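Local coordinates for protein fructose-bisphosphate aldolase class I (Thermoproteus tenax, PDB 1W8S) that is a class I aldolase of the DeoC/LacD family, built as a TIM barrel that here holds 1,6-di-O-phosphono-beta-D-fructofuranose in its pocket, at residues E[140-146]-E[173-179]; E[110-114]-E[123-127]; E[33-37]-E[235-240]. The protein carries 2 engineered substitutions. All coordinates share one frame; numbering follows the deposited sequence. Where two conformers were deposited one is given.

Contact 1: E[140-146]-E[173-179]; sequences PLVVESF and ADAMKIK. Engineered in segment 140-146: Glu144 (natural residue Trp), Phe146 (natural residue Tyr). With FBP (1,6-di-O-phosphono-beta-D-fructofuranose), chain O.
The ring of Phe146, an engineered residue, has Lys177 CG 4.0 Å from its CZ and Lys179 CG 3.7 Å from its CE1; the Lys177 chain crosses the ring obliquely, that of Lys179 at about a right angle, while O2 of bound FBP lies at its edge. This is the pocket end of a parallel strand pair in the TIM barrel, the two strands of the beta-alpha-beta unit that runs through helix 158-171. The register sets Val142 beside Ala175, Val143 beside Met176 and Glu144 beside Lys177, with Val143 and Ser145 bonded through their backbones to Ala175 and Lys177. Lys177 runs out with CG anti to its backbone N (chi1 171°) and turns at chi3, which brings NZ to FBP O2 at 2.6 Å. Engineered Glu144 crosses that lysine and forms a salt bridge through OE1 in which the hydrogen bond from NZ is weak; its OE2 is held by Thr112. Extended Lys179 reaches FBP O6P through NZ at 2.8 Å and also pairs with Glu155. At the far end, Leu141 O accepts from Asp174 N and Ala175 N. There the Asp174 carboxylate returns the grip: Leu141 N meets its OD2 on the anti side at 2.8 Å, in a nearly straight bond of 171°.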
loop_
_atom_site.group_PDB
_atom_site.type_symbol
_atom_site.label_atom_id
_atom_site.label_comp_id
_atom_site.label_asym_id
_atom_site.label_seq_id
_atom_site.Cartn_x
_atom_site.Cartn_y
_atom_site.Cartn_z
ATOM N N PRO E 140 12.982 22.716 11.333
ATOM C CA PRO E 140 13.879 22.392 10.219
ATOM C C PRO E 140 13.995 20.900 9.955
ATOM O O PRO E 140 14.009 20.142 10.886
ATOM C CB PRO E 140 15.223 22.945 10.679
ATOM C CG PRO E 140 14.866 24.013 11.654
ATOM C CD PRO E 140 13.659 23.525 12.362
ATOM N N LEU E 141 14.052 20.519 8.677
ATOM C CA LEU E 141 14.238 19.156 8.235
ATOM C C LEU E 141 15.667 18.920 7.820
ATOM O O LEU E 141 16.175 19.613 6.932
ATOM C CB LEU E 141 13.316 18.898 7.048
ATOM C CG LEU E 141 13.448 17.574 6.321
ATOM C CD1 LEU E 141 13.091 16.442 7.246
ATOM C CD2 LEU E 141 12.580 17.627 5.047
ATOM N N VAL E 142 16.303 17.945 8.466
ATOM C CA VAL E 142 17.641 17.480 8.098
ATOM C C VAL E 142 17.459 16.180 7.341
ATOM O O VAL E 142 16.928 15.203 7.905
ATOM C CB VAL E 142 18.550 17.237 9.332
ATOM C CG1 VAL E 142 20.018 16.901 8.861
ATOM C CG2 VAL E 142 18.498 18.394 10.278
ATOM N N VAL E 143 17.838 16.172 6.065
ATOM C CA VAL E 143 17.760 14.969 5.270
ATOM C C VAL E 143 19.147 14.350 5.300
ATOM O O VAL E 143 20.145 15.000 4.940
ATOM C CB VAL E 143 17.367 15.245 3.832
ATOM C CG1 VAL E 143 17.499 13.967 2.932
ATOM C CG2 VAL E 143 15.966 15.879 3.765
ATOM N N GLU E 144 19.169 13.096 5.709
ATOM C CA GLU E 144 20.361 12.252 5.775
ATOM C C GLU E 144 20.336 11.439 4.489
ATOM O O GLU E 144 19.522 10.548 4.335
ATOM C CB GLU E 144 20.284 11.407 7.068
ATOM C CG GLU E 144 19.682 12.249 8.211
ATOM C CD GLU E 144 19.413 11.530 9.536
ATOM O OE1 GLU E 144 19.828 12.055 10.629
ATOM O OE2 GLU E 144 18.707 10.482 9.494
ATOM N N SER E 145 21.173 11.827 3.531
ATOM C CA SER E 145 21.096 11.319 2.166
ATOM C C SER E 145 22.250 10.375 1.910
ATOM O O SER E 145 23.419 10.826 1.755
ATOM C CB SER E 145 21.164 12.492 1.194
ATOM O OG SER E 145 20.853 12.089 -0.141
ATOM N N PHE E 146 21.922 9.088 1.853
ATOM C CA PHE E 146 22.899 7.989 1.768
ATOM C C PHE E 146 22.501 7.044 0.667
ATOM O O PHE E 146 21.841 6.024 0.924
ATOM C CB PHE E 146 22.944 7.185 3.067
ATOM C CG PHE E 146 23.395 7.959 4.271
ATOM C CD1 PHE E 146 24.536 8.748 4.241
ATOM C CD2 PHE E 146 22.670 7.887 5.458
ATOM C CE1 PHE E 146 24.963 9.441 5.361
ATOM C CE2 PHE E 146 23.073 8.583 6.577
ATOM C CZ PHE E 146 24.242 9.374 6.531
ATOM N N ALA E 173 15.275 19.636 1.827
ATOM C CA ALA E 173 16.087 19.658 3.059
ATOM C C ALA E 173 16.398 21.084 3.428
ATOM O O ALA E 173 16.711 21.924 2.553
ATOM C CB ALA E 173 17.371 18.908 2.880
ATOM N N ASP E 174 16.358 21.345 4.725
ATOM C CA ASP E 174 16.782 22.622 5.281
ATOM C C ASP E 174 18.262 22.550 5.715
ATOM O O ASP E 174 18.920 23.554 5.788
ATOM C CB ASP E 174 15.897 23.012 6.462
ATOM C CG ASP E 174 14.438 23.097 6.084
ATOM O OD1 ASP E 174 14.144 23.688 5.001
ATOM O OD2 ASP E 174 13.524 22.565 6.776
ATOM N N ALA E 175 18.717 21.351 6.057
ATOM C CA ALA E 175 20.124 21.006 6.232
ATOM C C ALA E 175 20.266 19.562 5.791
ATOM O O ALA E 175 19.262 18.820 5.687
ATOM C CB ALA E 175 20.525 21.148 7.706
ATOM N N MET E 176 21.495 19.104 5.607
ATOM C CA MET E 176 21.682 17.718 5.189
ATOM C C MET E 176 22.912 17.088 5.824
ATOM O O MET E 176 23.849 17.788 6.238
ATOM C CB MET E 176 21.770 17.615 3.658
ATOM C CG MET E 176 23.061 18.182 3.047
ATOM S SD MET E 176 23.088 18.072 1.223
ATOM C CE MET E 176 22.002 19.428 0.849
ATOM N N LYS E 177 22.905 15.763 5.850
ATOM C CA LYS E 177 24.005 14.953 6.313
ATOM C C LYS E 177 24.380 14.010 5.198
ATOM O O LYS E 177 23.517 13.343 4.639
ATOM C CB LYS E 177 23.588 14.166 7.545
ATOM C CG LYS E 177 24.582 13.122 7.996
ATOM C CD LYS E 177 24.326 12.654 9.468
ATOM C CE LYS E 177 23.003 11.911 9.649
ATOM N NZ LYS E 177 22.964 11.009 10.845
ATOM N N ILE E 178 25.649 13.996 4.819
ATOM C CA ILE E 178 26.145 13.134 3.747
ATOM C C ILE E 178 27.519 12.580 4.129
ATOM O O ILE E 178 28.162 13.101 5.037
ATOM C CB ILE E 178 26.241 13.886 2.393
ATOM C CG1 ILE E 178 27.280 15.011 2.463
ATOM C CG2 ILE E 178 24.869 14.407 1.957
ATOM C CD1 ILE E 178 27.453 15.747 1.182
ATOM N N LYS E 179 27.957 11.544 3.422
ATOM C CA LYS E 179 29.255 10.909 3.659
ATOM C C LYS E 179 30.387 11.718 3.035
ATOM O O LYS E 179 30.228 12.358 2.006
ATOM C CB LYS E 179 29.255 9.467 3.079
ATOM C CG LYS E 179 28.259 8.541 3.842
ATOM C CD LYS E 179 28.442 7.041 3.558
ATOM C CE LYS E 179 27.711 6.225 4.636
ATOM N NZ LYS E 179 27.808 4.728 4.487
HETATM P P1 FBP O . 28.692 8.081 12.914
HETATM O O1P FBP O . 28.884 7.075 13.981
HETATM O O2P FBP O . 29.605 9.339 13.014
HETATM O O3P FBP O . 28.874 7.518 11.500
HETATM O O1 FBP O . 27.191 8.600 13.058
HETATM C C1 FBP O . 26.632 9.485 12.112
HETATM C C2 FBP O . 25.552 8.745 11.310
HETATM O O2 FBP O . 25.021 9.611 10.282
HETATM C C3 FBP O . 24.395 8.210 12.164
HETATM O O3 FBP O . 23.429 9.179 12.538
HETATM C C4 FBP O . 23.840 7.126 11.242
HETATM O O4 FBP O . 23.096 6.106 11.888
HETATM C C5 FBP O . 25.120 6.541 10.662
HETATM O O5 FBP O . 26.089 7.603 10.638
HETATM C C6 FBP O . 24.868 5.982 9.267
HETATM O O6 FBP O . 26.098 5.540 8.721
HETATM P P2 FBP O . 26.282 4.020 8.197
HETATM O O4P FBP O . 27.698 3.619 8.539
HETATM O O5P FBP O . 25.204 3.129 8.815
HETATM O O6P FBP O . 26.244 3.974 6.658
HETATM O O HOH W 1 20.960 8.912 10.685
HETATM O O HOH W 2 26.203 10.569 1.321
#

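Contact 2: E[110-114]-E[123-127]; sequences GYTIY and MFEEL
Ile113 and Met123, with CA atoms 6.0 Å apart, mark where strand 110-113 comes nearest to helix 123-127; the short axes approach to 9.1 Å and run almost antiparallel, at 159°. The helix lies against one side of the strand, and alternate strand residues, Tyr111 and Ile113, supply most of what it rests on. Tyr111 swings its CG away from the backbone N (chi1 -169°), which sends the ring across to the helix. Its hydroxyl donates to Glu126 OE1 at 2.6 Å, using the oxygen's anti lone pair; the carboxylate stands perpendicular to the ring, at 90°, with OE1 at the ring edge. The same oxygen also takes the backbone N of Ala94, so two donors grip one oxygen of this partly exposed acid. Closer to the root of the Tyr111 ring, Leu127 splits its methyls: CD1 packs obliquely on Tyr111 CD2 at 3.7 Å, and CD2 meets Ile113 CG2 at 3.8 Å. Ile113 sends its other branch to Phe124, CD1 coming 4.2 Å from CE1 of that ring. Met123, bent at its last torsion, lays SD 3.6 Å from Tyr114 CD2 in an oblique Met-aromatic contact. Tyr114 N is buried here with no hydrogen-bond partner in the model. Strand and helix are the first two elements of a beta-alpha-beta unit of the barrel: Leu127 also touches Leu141 on the next strand, 141-145, Ile113 and Phe124 reach Ile167 and Leu171 of helix 158-171, and Phe124 packs on Gly81 of the second subunit.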
loop_
_atom_site.group_PDB
_atom_site.type_symbol
_atom_site.label_atom_id
_atom_site.label_comp_id
_atom_site.label_asym_id
_atom_site.label_seq_id
_atom_site.Cartn_x
_atom_site.Cartn_y
_atom_site.Cartn_z
ATOM N N GLY E 110 15.004 14.774 11.627
ATOM C CA GLY E 110 15.865 14.097 10.674
ATOM C C GLY E 110 15.175 12.942 10.007
ATOM O O GLY E 110 14.346 12.250 10.584
ATOM N N TYR E 111 15.532 12.708 8.760
ATOM C CA TYR E 111 14.957 11.625 7.970
ATOM C C TYR E 111 15.992 11.082 6.976
ATOM O O TYR E 111 16.566 11.841 6.185
ATOM C CB TYR E 111 13.689 12.069 7.225
ATOM C CG TYR E 111 12.893 10.941 6.604
ATOM C CD1 TYR E 111 11.949 10.256 7.339
ATOM C CD2 TYR E 111 13.064 10.569 5.245
ATOM C CE1 TYR E 111 11.181 9.233 6.760
ATOM C CE2 TYR E 111 12.339 9.557 4.682
ATOM C CZ TYR E 111 11.409 8.868 5.437
ATOM O OH TYR E 111 10.682 7.875 4.842
ATOM N N THR E 112 16.237 9.786 7.053
ATOM C CA THR E 112 17.158 9.112 6.128
ATOM C C THR E 112 16.510 8.721 4.822
ATOM O O THR E 112 15.385 8.177 4.798
ATOM C CB THR E 112 17.767 7.880 6.812
ATOM O OG1 THR E 112 18.550 8.319 7.923
ATOM C CG2 THR E 112 18.773 7.204 5.902
ATOM N N ILE E 113 17.210 9.002 3.715
ATOM C CA ILE E 113 16.799 8.487 2.425
ATOM C C ILE E 113 17.946 7.680 1.834
ATOM O O ILE E 113 19.116 7.970 2.111
ATOM C CB ILE E 113 16.351 9.584 1.464
ATOM C CG1 ILE E 113 17.481 10.618 1.219
ATOM C CG2 ILE E 113 15.094 10.266 1.965
ATOM C CD1 ILE E 113 17.193 11.597 0.113
ATOM N N TYR E 114 17.589 6.655 1.051
ATOM C CA TYR E 114 18.557 5.813 0.327
ATOM C C TYR E 114 18.276 5.872 -1.183
ATOM O O TYR E 114 17.684 4.956 -1.766
ATOM C CB TYR E 114 18.516 4.356 0.788
ATOM C CG TYR E 114 18.702 4.162 2.268
ATOM C CD1 TYR E 114 19.859 4.532 2.897
ATOM C CD2 TYR E 114 17.690 3.584 3.049
ATOM C CE1 TYR E 114 20.016 4.346 4.286
ATOM C CE2 TYR E 114 17.845 3.412 4.438
ATOM C CZ TYR E 114 19.001 3.790 5.033
ATOM O OH TYR E 114 19.160 3.591 6.383
ATOM N N MET E 123 10.494 6.011 0.439
ATOM C CA MET E 123 11.060 7.052 1.254
ATOM C C MET E 123 10.774 8.444 0.693
ATOM O O MET E 123 10.436 9.311 1.453
ATOM C CB MET E 123 12.551 6.820 1.512
ATOM C CG MET E 123 12.789 5.590 2.392
ATOM S SD MET E 123 14.496 5.002 2.301
ATOM C CE MET E 123 14.529 4.218 0.707
ATOM N N PHE E 124 10.820 8.638 -0.632
ATOM C CA PHE E 124 10.461 9.936 -1.208
ATOM C C PHE E 124 8.980 10.256 -0.917
ATOM O O PHE E 124 8.636 11.376 -0.542
ATOM C CB PHE E 124 10.708 9.956 -2.716
ATOM C CG PHE E 124 12.179 9.917 -3.121
ATOM C CD1 PHE E 124 13.217 9.892 -2.191
ATOM C CD2 PHE E 124 12.507 9.935 -4.462
ATOM C CE1 PHE E 124 14.550 9.851 -2.610
ATOM C CE2 PHE E 124 13.823 9.927 -4.876
ATOM C CZ PHE E 124 14.846 9.871 -3.945
ATOM N N GLU E 125 8.101 9.272 -1.047
ATOM C CA GLU E 125 6.695 9.460 -0.712
ATOM C C GLU E 125 6.451 9.911 0.751
ATOM O O GLU E 125 5.701 10.879 1.031
ATOM C CB GLU E 125 5.933 8.173 -1.041
ATOM C CG GLU E 125 4.491 8.166 -0.619
ATOM C CD GLU E 125 3.741 6.910 -1.058
ATOM O OE1 GLU E 125 4.283 6.088 -1.857
ATOM O OE2 GLU E 125 2.582 6.779 -0.586
ATOM N N GLU E 126 7.076 9.216 1.690
ATOM C CA GLU E 126 6.962 9.563 3.095
ATOM C C GLU E 126 7.621 10.892 3.425
ATOM O O GLU E 126 7.048 11.746 4.145
ATOM C CB GLU E 126 7.546 8.462 3.950
ATOM C CG GLU E 126 7.314 8.680 5.424
ATOM C CD GLU E 126 7.518 7.384 6.171
ATOM O OE1 GLU E 126 8.690 6.943 6.214
ATOM O OE2 GLU E 126 6.525 6.801 6.670
ATOM N N LEU E 127 8.804 11.119 2.872
ATOM C CA LEU E 127 9.478 12.374 3.077
ATOM C C LEU E 127 8.604 13.554 2.669
ATOM O O LEU E 127 8.638 14.603 3.298
ATOM C CB LEU E 127 10.795 12.394 2.315
ATOM C CG LEU E 127 11.681 13.610 2.513
ATOM C CD1 LEU E 127 11.914 13.841 4.001
ATOM C CD2 LEU E 127 12.985 13.437 1.786
#

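Contact 3: E[33-37]-E[235-240]; sequences DFMDN and WQRRDA
Asn37 and Gln236 bring two irregular backbones together, their CA atoms 5.5 Å apart: 33-37 leaves a short 3-10 turn, while 235-240 starts on the last residue of helix 232-235 and closes a type I turn from Arg237 to Ala240. Two side-chain amides tie the loops, one from each. With its CG anti to the backbone N, Asn37 reaches over to the other loop and gives ND2 to Trp235 O at 2.9 Å. That bond is almost straight, 170°, and the acceptor sits in the plane of the amide though the amide nitrogen is tilted from the carbonyl plane. ND2 is also hydrogen-bonded to Tyr45 OH, and the two bonds together help fix how the amide is turned. Going the other way, Gln236 NE2 donates to Asp33 O at 2.9 Å, approaching the carbonyl well to one side of the C=O direction. Asp33 O also lies at the edge of the Trp235 ring, 3.6 Å from CZ3. Phe34 completes the join with an offset edge-to-face pair, its edge turned to the Trp235 face, the six-membered centroids 5.4 Å apart and the planes at 60°. At the outer margin, Asp36 CB rests on Gln236 O at 3.6 Å, and the aliphatic part of Arg238 passes near Asp36 O. Trp235 NE1 donates to Ala22 O, and its ring packs edge-to-face with His25. Asp33 OD2 is hydrogen-bonded to ND1 of His29, and NE2 of that histidine bonds FBP, so Asp33 stands in the second shell and probably helps to orient the histidine. These are the loops that follow neighbouring strands 18-22 and 227-230, meeting as TIM-barrel loops do at the C-terminal rim around the pocket.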
loop_
_atom_site.group_PDB
_atom_site.type_symbol
_atom_site.label_atom_id
_atom_site.label_comp_id
_atom_site.label_asym_id
_atom_site.label_seq_id
_atom_site.Cartn_x
_atom_site.Cartn_y
_atom_site.Cartn_z
ATOM N N ASP E 33 27.987 -1.570 18.820
ATOM C CA ASP E 33 28.666 -0.247 18.758
ATOM C C ASP E 33 29.097 0.226 20.153
ATOM O O ASP E 33 30.038 1.004 20.260
ATOM C CB ASP E 33 27.717 0.829 18.131
ATOM C CG ASP E 33 27.822 0.943 16.569
ATOM O OD1 ASP E 33 28.546 0.141 15.918
ATOM O OD2 ASP E 33 27.233 1.830 15.916
ATOM N N PHE E 34 28.416 -0.239 21.205
ATOM C CA PHE E 34 28.597 0.278 22.564
ATOM C C PHE E 34 29.565 -0.498 23.449
ATOM O O PHE E 34 29.831 -0.048 24.548
ATOM C CB PHE E 34 27.253 0.343 23.313
ATOM C CG PHE E 34 26.190 1.156 22.615
ATOM C CD1 PHE E 34 26.512 2.285 21.871
ATOM C CD2 PHE E 34 24.847 0.784 22.723
ATOM C CE1 PHE E 34 25.507 3.037 21.229
ATOM C CE2 PHE E 34 23.834 1.536 22.092
ATOM C CZ PHE E 34 24.173 2.645 21.332
ATOM N N MET E 35 30.052 -1.658 23.007
ATOM C CA MET E 35 30.962 -2.488 23.828
ATOM C C MET E 35 32.336 -1.829 24.083
ATOM O O MET E 35 32.909 -1.970 25.173
ATOM C CB MET E 35 31.169 -3.873 23.186
ATOM C CG MET E 35 29.881 -4.720 23.108
ATOM S SD MET E 35 30.044 -6.365 23.859
ATOM C CE MET E 35 30.197 -5.938 25.624
ATOM N N ASP E 36 32.869 -1.117 23.095
ATOM C CA ASP E 36 34.193 -0.473 23.232
ATOM C C ASP E 36 34.271 0.452 24.463
ATOM O O ASP E 36 35.290 0.487 25.162
ATOM C CB ASP E 36 34.530 0.331 21.963
ATOM C CG ASP E 36 34.939 -0.564 20.784
ATOM O OD1 ASP E 36 35.187 -1.778 20.992
ATOM O OD2 ASP E 36 35.057 -0.133 19.613
ATOM N N ASN E 37 33.180 1.186 24.703
ATOM C CA ASN E 37 33.068 2.178 25.767
ATOM C C ASN E 37 31.654 2.025 26.330
ATOM O O ASN E 37 30.777 2.791 25.957
ATOM C CB ASN E 37 33.310 3.586 25.169
ATOM C CG ASN E 37 33.212 4.714 26.190
ATOM O OD1 ASN E 37 33.614 4.562 27.346
ATOM N ND2 ASN E 37 32.696 5.872 25.750
ATOM N N TRP E 235 31.957 8.749 20.749
ATOM C CA TRP E 235 31.581 7.913 21.908
ATOM C C TRP E 235 32.046 6.467 21.902
ATOM O O TRP E 235 31.908 5.791 22.924
ATOM C CB TRP E 235 30.095 8.021 22.261
ATOM C CG TRP E 235 29.164 7.830 21.155
ATOM C CD1 TRP E 235 28.380 8.774 20.570
ATOM C CD2 TRP E 235 28.866 6.602 20.499
ATOM N NE1 TRP E 235 27.615 8.209 19.574
ATOM C CE2 TRP E 235 27.892 6.873 19.517
ATOM C CE3 TRP E 235 29.334 5.291 20.626
ATOM C CZ2 TRP E 235 27.406 5.901 18.668
ATOM C CZ3 TRP E 235 28.805 4.321 19.794
ATOM C CH2 TRP E 235 27.882 4.632 18.828
ATOM N N GLN E 236 32.627 5.988 20.803
ATOM C CA GLN E 236 33.331 4.691 20.854
ATOM C C GLN E 236 34.751 4.814 21.418
ATOM O O GLN E 236 35.439 3.798 21.541
ATOM C CB GLN E 236 33.420 4.002 19.486
ATOM C CG GLN E 236 32.173 3.263 19.067
ATOM C CD GLN E 236 32.416 2.282 17.905
ATOM O OE1 GLN E 236 33.027 2.632 16.892
ATOM N NE2 GLN E 236 31.911 1.066 18.056
ATOM N N ARG E 237 35.196 6.039 21.726
ATOM C CA ARG E 237 36.503 6.263 22.355
ATOM C C ARG E 237 36.398 6.339 23.871
ATOM O O ARG E 237 35.509 6.980 24.399
ATOM C CB ARG E 237 37.137 7.543 21.829
ATOM C CG ARG E 237 37.260 7.542 20.340
ATOM C CD ARG E 237 37.932 8.766 19.773
ATOM N NE ARG E 237 38.061 8.678 18.311
ATOM C CZ ARG E 237 38.897 7.864 17.692
ATOM N NH1 ARG E 237 39.696 7.077 18.389
ATOM N NH2 ARG E 237 38.939 7.831 16.360
ATOM N N ARG E 238 37.321 5.683 24.569
ATOM C CA ARG E 238 37.364 5.762 26.029
ATOM C C ARG E 238 37.782 7.161 26.489
ATOM O O ARG E 238 37.420 7.578 27.593
ATOM C CB ARG E 238 38.301 4.704 26.605
ATOM C CG ARG E 238 37.685 3.296 26.654
ATOM C CD ARG E 238 38.745 2.185 26.708
ATOM N NE ARG E 238 39.706 2.352 25.609
ATOM C CZ ARG E 238 41.005 2.033 25.638
ATOM N NH1 ARG E 238 41.564 1.478 26.721
ATOM N NH2 ARG E 238 41.748 2.264 24.552
ATOM N N ASP E 239 38.517 7.879 25.631
ATOM C CA ASP E 239 38.825 9.303 25.855
ATOM C C ASP E 239 37.823 10.215 25.114
ATOM O O ASP E 239 38.204 11.228 24.508
ATOM C CB ASP E 239 40.294 9.626 25.475
ATOM C CG ASP E 239 40.564 9.553 23.952
ATOM O OD1 ASP E 239 39.936 8.716 23.260
ATOM O OD2 ASP E 239 41.398 10.289 23.367
ATOM N N ALA E 240 36.540 9.849 25.180
ATOM C CA ALA E 240 35.492 10.524 24.390
ATOM C C ALA E 240 35.501 12.034 24.603
ATOM O O ALA E 240 35.533 12.787 23.640
ATOM C CB ALA E 240 34.114 9.960 24.712
#

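Overall arrangement
Contacts 1 and 2 are buried and share one sheet: strands 108-113 and 141-145 are neighbours, and helix 120-137 leads from one to the other. They touch directly, with Glu144 O 2.8 Å from Ile113 N, a probable hydrogen bond, and both reach the second subunit. Contact 1 is strand on strand, bonded mainly through backbone and ending in ligand-binding lysines; contact 2 is helix on strand, mostly apolar, with a single hydrogen bond across. Contact 3 lies on the opposite side of the chain's centre from contact 2, their centres about 29 Å apart; it is partly exposed and joins loops through amides and aromatic rings. It brings together chain regions far apart in sequence, between which both others fall.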